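Local coordinates for nisin leader peptide-processing serine protease NisP (Lactococcus lactis subsp. lactis, PDB 4MZD), which is a subtilisin-like serine protease that processes the leader peptide of the antibiotic nisin and also shows autocleavage at its C-terminus, at residues A244-N256 against I297-Y309. Numbering follows the deposited sequence. Where two conformers were deposited one is given.
Sequences AALGNDSLNIQDN and ISDFSNIGADAIY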
ATOM      1  N   ALA A 244      -0.435  -5.303   1.665  1.00  6.62           N
ATOM      2  CA  ALA A 244       0.019  -4.976   0.317  1.00  6.87           C
ATOM      3  C   ALA A 244      -1.132  -4.581  -0.596  1.00  6.75           C
ATOM      4  O   ALA A 244      -2.222  -5.169  -0.543  1.00  7.74           O
ATOM      5  CB  ALA A 244       0.772  -6.161  -0.281  1.00  8.28           C
ATOM      6  N   ALA A 245      -0.865  -3.614  -1.467  1.00  6.69           N
ATOM      7  CA  ALA A 245      -1.875  -3.121  -2.399  1.00  6.93           C
ATOM      8  C   ALA A 245      -2.133  -4.050  -3.577  1.00  7.27           C
ATOM      9  O   ALA A 245      -1.199  -4.425  -4.287  1.00  8.08           O
ATOM     10  CB  ALA A 245      -1.434  -1.798  -2.954  1.00  7.57           C
ATOM     11  N   LEU A 246      -3.398  -4.365  -3.829  1.00  7.39           N
ATOM     12  CA  LEU A 246      -3.780  -4.931  -5.117  1.00  8.02           C
ATOM     13  C   LEU A 246      -3.498  -3.917  -6.221  1.00  7.27           C
ATOM     14  O   LEU A 246      -3.501  -2.716  -5.986  1.00  7.36           O
ATOM     15  CB  LEU A 246      -5.265  -5.283  -5.132  1.00  8.85           C
ATOM     16  CG  LEU A 246      -5.704  -6.479  -4.292  1.00  9.95           C
ATOM     17  CD1 LEU A 246      -7.213  -6.577  -4.282  1.00 11.33           C
ATOM     18  CD2 LEU A 246      -5.085  -7.770  -4.804  1.00 11.51           C
ATOM     19  N   GLY A 247      -3.287  -4.405  -7.439  1.00  7.89           N
ATOM     20  CA  GLY A 247      -3.021  -3.524  -8.561  1.00  8.24           C
ATOM     21  C   GLY A 247      -4.191  -2.628  -8.918  1.00  7.60           C
ATOM     22  O   GLY A 247      -5.328  -2.861  -8.496  1.00  8.22           O
ATOM     23  N   ASN A 248      -3.897  -1.604  -9.716  1.00  8.02           N
ATOM     24  CA  ASN A 248      -4.900  -0.648 -10.184  1.00  8.04           C
ATOM     25  C   ASN A 248      -5.232  -0.863 -11.661  1.00  8.32           C
ATOM     26  O   ASN A 248      -5.357   0.097 -12.424  1.00  9.23           O
ATOM     27  CB  ASN A 248      -4.401   0.793 -10.015  1.00  8.42           C
ATOM     28  CG  ASN A 248      -4.115   1.165  -8.577  1.00  8.31           C
ATOM     29  OD1 ASN A 248      -4.904   0.898  -7.668  1.00  8.42           O
ATOM     30  ND2 ASN A 248      -2.982   1.823  -8.367  1.00 10.09           N
ATOM     31  N   ASP A 249      -5.387  -2.123 -12.062  1.00  8.89           N
ATOM     32  CA  ASP A 249      -5.563  -2.463 -13.474  1.00  9.85           C
ATOM     33  C   ASP A 249      -6.929  -3.056 -13.792  1.00  9.66           C
ATOM     34  O   ASP A 249      -7.135  -3.612 -14.871  1.00 10.60           O
ATOM     35  CB  ASP A 249      -4.426  -3.375 -13.943  1.00 10.36           C
ATOM     36  CG  ASP A 249      -3.086  -2.685 -13.843  1.00 10.50           C
ATOM     37  OD1 ASP A 249      -2.902  -1.655 -14.526  1.00 12.26           O
ATOM     38  OD2 ASP A 249      -2.223  -3.140 -13.063  1.00 10.64           O
ATOM     39  N   SER A 250      -7.864  -2.920 -12.857  1.00 10.06           N
ATOM     40  CA  SER A 250      -9.234  -3.388 -13.062  1.00 10.79           C
ATOM     41  C   SER A 250      -9.314  -4.882 -13.369  1.00 11.12           C
ATOM     42  O   SER A 250     -10.222  -5.325 -14.068  1.00 12.63           O
ATOM     43  CB  SER A 250      -9.920  -2.592 -14.182  1.00 11.23           C
ATOM     44  OG  SER A 250      -9.819  -1.196 -13.945  1.00 11.35           O
ATOM     45  N   LEU A 251      -8.369  -5.649 -12.841  1.00 10.48           N
ATOM     46  CA  LEU A 251      -8.303  -7.090 -13.083  1.00 11.14           C
ATOM     47  C   LEU A 251      -8.885  -7.892 -11.935  1.00 11.63           C
ATOM     48  O   LEU A 251      -8.538  -7.664 -10.776  1.00 11.83           O
ATOM     49  CB  LEU A 251      -6.855  -7.541 -13.286  1.00 11.63           C
ATOM     50  CG  LEU A 251      -6.096  -6.932 -14.461  1.00 12.83           C
ATOM     51  CD1 LEU A 251      -4.605  -7.230 -14.381  1.00 13.46           C
ATOM     52  CD2 LEU A 251      -6.676  -7.431 -15.778  1.00 14.58           C
ATOM     53  N   ASN A 252      -9.755  -8.850 -12.248  1.00 12.89           N
ATOM     54  CA  ASN A 252     -10.104  -9.845 -11.247  1.00 14.42           C
ATOM     55  C   ASN A 252      -8.981 -10.865 -11.201  1.00 13.77           C
ATOM     56  O   ASN A 252      -8.737 -11.572 -12.176  1.00 13.74           O
ATOM     57  CB  ASN A 252     -11.440 -10.524 -11.532  1.00 17.45           C
ATOM     58  CG  ASN A 252     -11.910 -11.360 -10.362  1.00 20.16           C
ATOM     59  OD1 ASN A 252     -11.162 -12.191  -9.844  1.00 20.75           O
ATOM     60  ND2 ASN A 252     -13.138 -11.120  -9.913  1.00 21.93           N
ATOM     61  N   ILE A 253      -8.288 -10.933 -10.074  1.00 13.85           N
ATOM     62  CA  ILE A 253      -7.066 -11.719 -10.009  1.00 14.79           C
ATOM     63  C   ILE A 253      -7.322 -13.218 -10.112  1.00 14.55           C
ATOM     64  O   ILE A 253      -6.391 -13.993 -10.309  1.00 15.61           O
ATOM     65  CB  ILE A 253      -6.234 -11.369  -8.756  1.00 17.00           C
ATOM     66  CG1 ILE A 253      -7.009 -11.709  -7.480  1.00 19.36           C
ATOM     67  CG2 ILE A 253      -5.846  -9.897  -8.785  1.00 17.46           C
ATOM     68  CD1 ILE A 253      -6.822 -13.128  -6.997  1.00 21.77           C
ATOM     69  N   GLN A 254      -8.583 -13.623  -9.992  1.00 14.80           N
ATOM     70  CA  GLN A 254      -8.942 -15.031 -10.129  1.00 16.33           C
ATOM     71  C   GLN A 254      -9.251 -15.410 -11.571  1.00 15.56           C
ATOM     72  O   GLN A 254      -9.396 -16.588 -11.886  1.00 17.07           O
ATOM     73  CB  GLN A 254     -10.135 -15.373  -9.237  1.00 19.30           C
ATOM     74  CG  GLN A 254      -9.786 -15.453  -7.760  1.00 22.56           C
ATOM     75  CD  GLN A 254     -10.823 -16.211  -6.965  1.00 25.16           C
ATOM     76  OE1 GLN A 254     -11.889 -15.683  -6.655  1.00 26.52           O
ATOM     77  NE2 GLN A 254     -10.522 -17.463  -6.638  1.00 25.93           N
ATOM     78  N   ASP A 255      -9.355 -14.415 -12.444  1.00 14.88           N
ATOM     79  CA  ASP A 255      -9.662 -14.657 -13.850  1.00 15.46           C
ATOM     80  C   ASP A 255      -8.349 -14.714 -14.612  1.00 14.56           C
ATOM     81  O   ASP A 255      -7.863 -13.701 -15.117  1.00 14.64           O
ATOM     82  CB  ASP A 255     -10.565 -13.552 -14.401  1.00 16.92           C
ATOM     83  CG  ASP A 255     -11.004 -13.810 -15.835  1.00 19.10           C
ATOM     84  OD1 ASP A 255     -10.390 -14.655 -16.516  1.00 19.49           O
ATOM     85  OD2 ASP A 255     -11.962 -13.151 -16.285  1.00 21.29           O
ATOM     86  N   ASN A 256      -7.755 -15.899 -14.677  1.00 14.09           N
ATOM     87  CA  ASN A 256      -6.411 -16.000 -15.219  1.00 14.22           C
ATOM     88  C   ASN A 256      -6.292 -15.602 -16.683  1.00 14.93           C
ATOM     89  O   ASN A 256      -5.300 -14.992 -17.073  1.00 15.22           O
ATOM     90  CB  ASN A 256      -5.796 -17.381 -14.985  1.00 14.31           C
ATOM     91  CG  ASN A 256      -4.286 -17.334 -14.987  1.00 13.77           C
ATOM     92  OD1 ASN A 256      -3.681 -16.755 -14.089  1.00 13.89           O
ATOM     93  ND2 ASN A 256      -3.669 -17.922 -16.001  1.00 14.66           N
ATOM     94  N   ILE A 297     -16.355  -0.857  -5.399  1.00 11.26           N
ATOM     95  CA  ILE A 297     -14.976  -1.062  -5.804  1.00 10.98           C
ATOM     96  C   ILE A 297     -14.589   0.006  -6.824  1.00 10.06           C
ATOM     97  O   ILE A 297     -15.328   0.271  -7.780  1.00 11.37           O
ATOM     98  CB  ILE A 297     -14.732  -2.488  -6.345  1.00 12.63           C
ATOM     99  CG1 ILE A 297     -14.948  -3.513  -5.226  1.00 14.86           C
ATOM    100  CG2 ILE A 297     -13.334  -2.606  -6.919  1.00 12.67           C
ATOM    101  CD1 ILE A 297     -14.679  -4.959  -5.628  1.00 16.00           C
ATOM    102  N   SER A 298     -13.443   0.639  -6.597  1.00  9.57           N
ATOM    103  CA  SER A 298     -12.958   1.681  -7.491  1.00  9.09           C
ATOM    104  C   SER A 298     -12.859   1.170  -8.916  1.00  9.34           C
ATOM    105  O   SER A 298     -12.453   0.029  -9.143  1.00  9.37           O
ATOM    106  CB  SER A 298     -11.569   2.142  -7.050  1.00  8.50           C
ATOM    107  OG  SER A 298     -11.568   2.574  -5.700  1.00  8.76           O
ATOM    108  N   ASP A 299     -13.190   2.022  -9.881  1.00  9.53           N
ATOM    109  CA  ASP A 299     -13.102   1.619 -11.277  1.00  9.75           C
ATOM    110  C   ASP A 299     -11.751   1.004 -11.630  1.00  9.36           C
ATOM    111  O   ASP A 299     -11.686   0.031 -12.383  1.00 10.14           O
ATOM    112  CB  ASP A 299     -13.428   2.781 -12.230  1.00 10.38           C
ATOM    113  CG  ASP A 299     -12.416   3.916 -12.162  1.00 10.04           C
ATOM    114  OD1 ASP A 299     -12.038   4.317 -11.041  1.00 10.17           O
ATOM    115  OD2 ASP A 299     -12.023   4.426 -13.238  1.00 10.68           O
ATOM    116  N   PHE A 300     -10.674   1.569 -11.089  1.00  8.87           N
ATOM    117  CA  PHE A 300      -9.328   1.092 -11.405  1.00  9.11           C
ATOM    118  C   PHE A 300      -8.884  -0.132 -10.597  1.00  8.45           C
ATOM    119  O   PHE A 300      -7.877  -0.748 -10.934  1.00  8.73           O
ATOM    120  CB  PHE A 300      -8.290   2.202 -11.200  1.00  9.19           C
ATOM    121  CG  PHE A 300      -8.356   2.844  -9.841  1.00  8.22           C
ATOM    122  CD1 PHE A 300      -7.878   2.187  -8.714  1.00  8.25           C
ATOM    123  CD2 PHE A 300      -8.912   4.109  -9.685  1.00  8.46           C
ATOM    124  CE1 PHE A 300      -7.957   2.769  -7.463  1.00  8.54           C
ATOM    125  CE2 PHE A 300      -8.991   4.697  -8.434  1.00  8.85           C
ATOM    126  CZ  PHE A 300      -8.525   4.027  -7.326  1.00  8.84           C
ATOM    127  N   SER A 301      -9.575  -0.463  -9.510  1.00  8.38           N
ATOM    128  CA  SER A 301      -9.032  -1.460  -8.590  1.00  8.61           C
ATOM    129  C   SER A 301      -9.125  -2.883  -9.120  1.00  8.48           C
ATOM    130  O   SER A 301     -10.152  -3.293  -9.670  1.00  9.20           O
ATOM    131  CB  SER A 301      -9.734  -1.397  -7.238  1.00  8.32           C
ATOM    132  OG  SER A 301      -9.141  -2.314  -6.326  1.00  8.35           O
ATOM    133  N   ASN A 302      -8.056  -3.645  -8.934  1.00  8.14           N
ATOM    134  CA  ASN A 302      -8.171  -5.079  -9.085  1.00  8.68           C
ATOM    135  C   ASN A 302      -9.143  -5.609  -8.035  1.00  9.34           C
ATOM    136  O   ASN A 302      -9.423  -4.954  -7.021  1.00  9.68           O
ATOM    137  CB  ASN A 302      -6.812  -5.748  -8.913  1.00  8.68           C
ATOM    138  CG  ASN A 302      -5.884  -5.532 -10.095  1.00  8.35           C
ATOM    139  OD1 ASN A 302      -6.204  -4.828 -11.056  1.00  8.74           O
ATOM    140  ND2 ASN A 302      -4.719  -6.158 -10.032  1.00  8.65           N
ATOM    141  N   ILE A 303      -9.650  -6.806  -8.289  1.00 10.18           N
ATOM    142  CA  ILE A 303     -10.638  -7.424  -7.427  1.00 12.64           C
ATOM    143  C   ILE A 303     -10.104  -8.761  -6.940  1.00 13.04           C
ATOM    144  O   ILE A 303      -9.661  -9.586  -7.741  1.00 13.74           O
ATOM    145  CB  ILE A 303     -11.978  -7.650  -8.176  1.00 15.10           C
ATOM    146  CG1 ILE A 303     -12.480  -6.352  -8.821  1.00 17.68           C
ATOM    147  CG2 ILE A 303     -13.025  -8.259  -7.248  1.00 16.14           C
ATOM    148  CD1 ILE A 303     -12.059  -6.181 -10.270  1.00 18.56           C
ATOM    149  N   GLY A 304     -10.134  -8.963  -5.627  1.00 15.21           N
ATOM    150  CA  GLY A 304      -9.745 -10.230  -5.033  1.00 17.57           C
ATOM    151  C   GLY A 304     -10.776 -10.675  -4.015  1.00 18.41           C
ATOM    152  O   GLY A 304     -11.194  -9.885  -3.169  1.00 18.63           O
ATOM    153  N   ALA A 305     -11.193 -11.935  -4.089  1.00 20.38           N
ATOM    154  CA  ALA A 305     -12.227 -12.441  -3.193  1.00 21.55           C
ATOM    155  C   ALA A 305     -11.786 -12.422  -1.732  1.00 20.58           C
ATOM    156  O   ALA A 305     -12.612 -12.282  -0.828  1.00 22.50           O
ATOM    157  CB  ALA A 305     -12.646 -13.849  -3.603  1.00 22.87           C
ATOM    158  N   ASP A 306     -10.481 -12.560  -1.513  0.55 19.49           N
ATOM    159  CA  ASP A 306      -9.933 -12.656  -0.165  0.55 19.02           C
ATOM    160  C   ASP A 306      -9.296 -11.346   0.296  0.55 16.72           C
ATOM    161  O   ASP A 306      -8.512 -11.328   1.245  0.55 17.32           O
ATOM    162  CB  ASP A 306      -8.901 -13.785  -0.090  0.55 21.20           C
ATOM    163  CG  ASP A 306      -9.428 -15.096  -0.639  0.55 23.57           C
ATOM    164  OD1 ASP A 306     -10.627 -15.385  -0.448  0.55 24.42           O
ATOM    165  OD2 ASP A 306      -8.642 -15.839  -1.265  0.55 24.67           O
ATOM    166  N   ALA A 307      -9.636 -10.249  -0.375  1.00 14.64           N
ATOM    167  CA  ALA A 307      -9.101  -8.947  -0.010  1.00 12.23           C
ATOM    168  C   ALA A 307     -10.001  -8.187   0.957  1.00 10.74           C
ATOM    169  O   ALA A 307     -11.168  -8.528   1.159  1.00 12.26           O
ATOM    170  CB  ALA A 307      -8.858  -8.125  -1.256  1.00 11.99           C
ATOM    171  N   ILE A 308      -9.432  -7.154   1.557  1.00  9.67           N
ATOM    172  CA  ILE A 308     -10.199  -6.127   2.239  1.00  9.16           C
ATOM    173  C   ILE A 308     -10.088  -4.864   1.395  1.00  8.86           C
ATOM    174  O   ILE A 308      -9.095  -4.677   0.685  1.00  9.30           O
ATOM    175  CB  ILE A 308      -9.689  -5.892   3.672  1.00 10.32           C
ATOM    176  CG1 ILE A 308     -10.597  -4.912   4.420  1.00 11.95           C
ATOM    177  CG2 ILE A 308      -8.243  -5.410   3.668  1.00 10.82           C
ATOM    178  CD1 ILE A 308     -10.262  -4.789   5.893  1.00 13.31           C
ATOM    179  N   TYR A 309     -11.105  -4.011   1.456  1.00  9.00           N
ATOM    180  CA  TYR A 309     -11.133  -2.802   0.642  1.00  8.68           C
ATOM    181  C   TYR A 309     -11.204  -1.561   1.517  1.00  8.90           C
ATOM    182  O   TYR A 309     -11.809  -1.578   2.590  1.00  9.64           O
ATOM    183  CB  TYR A 309     -12.318  -2.841  -0.331  1.00  9.81           C
ATOM    184  CG  TYR A 309     -12.202  -3.971  -1.330  1.00  9.95           C
ATOM    185  CD1 TYR A 309     -11.676  -3.755  -2.597  1.00 10.35           C
ATOM    186  CD2 TYR A 309     -12.588  -5.263  -0.991  1.00 10.63           C
ATOM    187  CE1 TYR A 309     -11.549  -4.789  -3.502  1.00 11.29           C
ATOM    188  CE2 TYR A 309     -12.459  -6.304  -1.887  1.00 11.17           C
ATOM    189  CZ  TYR A 309     -11.934  -6.062  -3.138  1.00 11.52           C
ATOM    190  OH  TYR A 309     -11.801  -7.087  -4.045  1.00 13.50           O
TER
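Gly247, Leu251 and Ile253 are tied to Asn302 and Ile303 by backbone hydrogen bonds. Asn302 N donates to Gly247 O (2.9 Å), Ile303 N to Leu251 O, and Ile253 N to Ile303 O at 3.0 Å. The last two flank Asn252 and make a single beta bridge with Ile303, too short to count as a strand pair.

Among side chains, Asn302 makes the largest contribution. Its CG stands beside the backbone N (chi1 -73°), which directs the amide into the bend of 247-251. There Asn302 OD1 accepts two backbone hydrogen bonds from opposite faces of its plane: Leu251 N at 2.9 Å, nearly straight (167°), and Asp249 N at 3.0 Å, more bent. Both donors stand well above the carbonyl plane, and ND2 is held by Tyr208 OH, so the amide is gripped at both ends. Exposed Ser250 donates through OG to Asp299 O (2.7 Å), in the carbonyl plane and on a lone pair.

Asn248 runs alongside Phe300, its amide plane almost perpendicular to the ring (88°) and OD1 3.4 Å from ring CD1. Asn248 OD1 accepts from Asn352 N and ND2 donates to Arg488 O, of the C-terminal residue; the Asn248 side chain is about 6 Å from that of Ser353, predicted to be catalytic. This is consistent with the oxyanion-hole asparagine of subtilisins, its ND2 perhaps holding a cleaved chain end.

Among apolar side chains, Leu246 CD1 meets Ala307 CB at 3.8 Å. Leu246 follows strand 241-245, which pairs in parallel with 286-291, itself parallel to 308-311; helix 256-264 packs on Leu251 and Ile253.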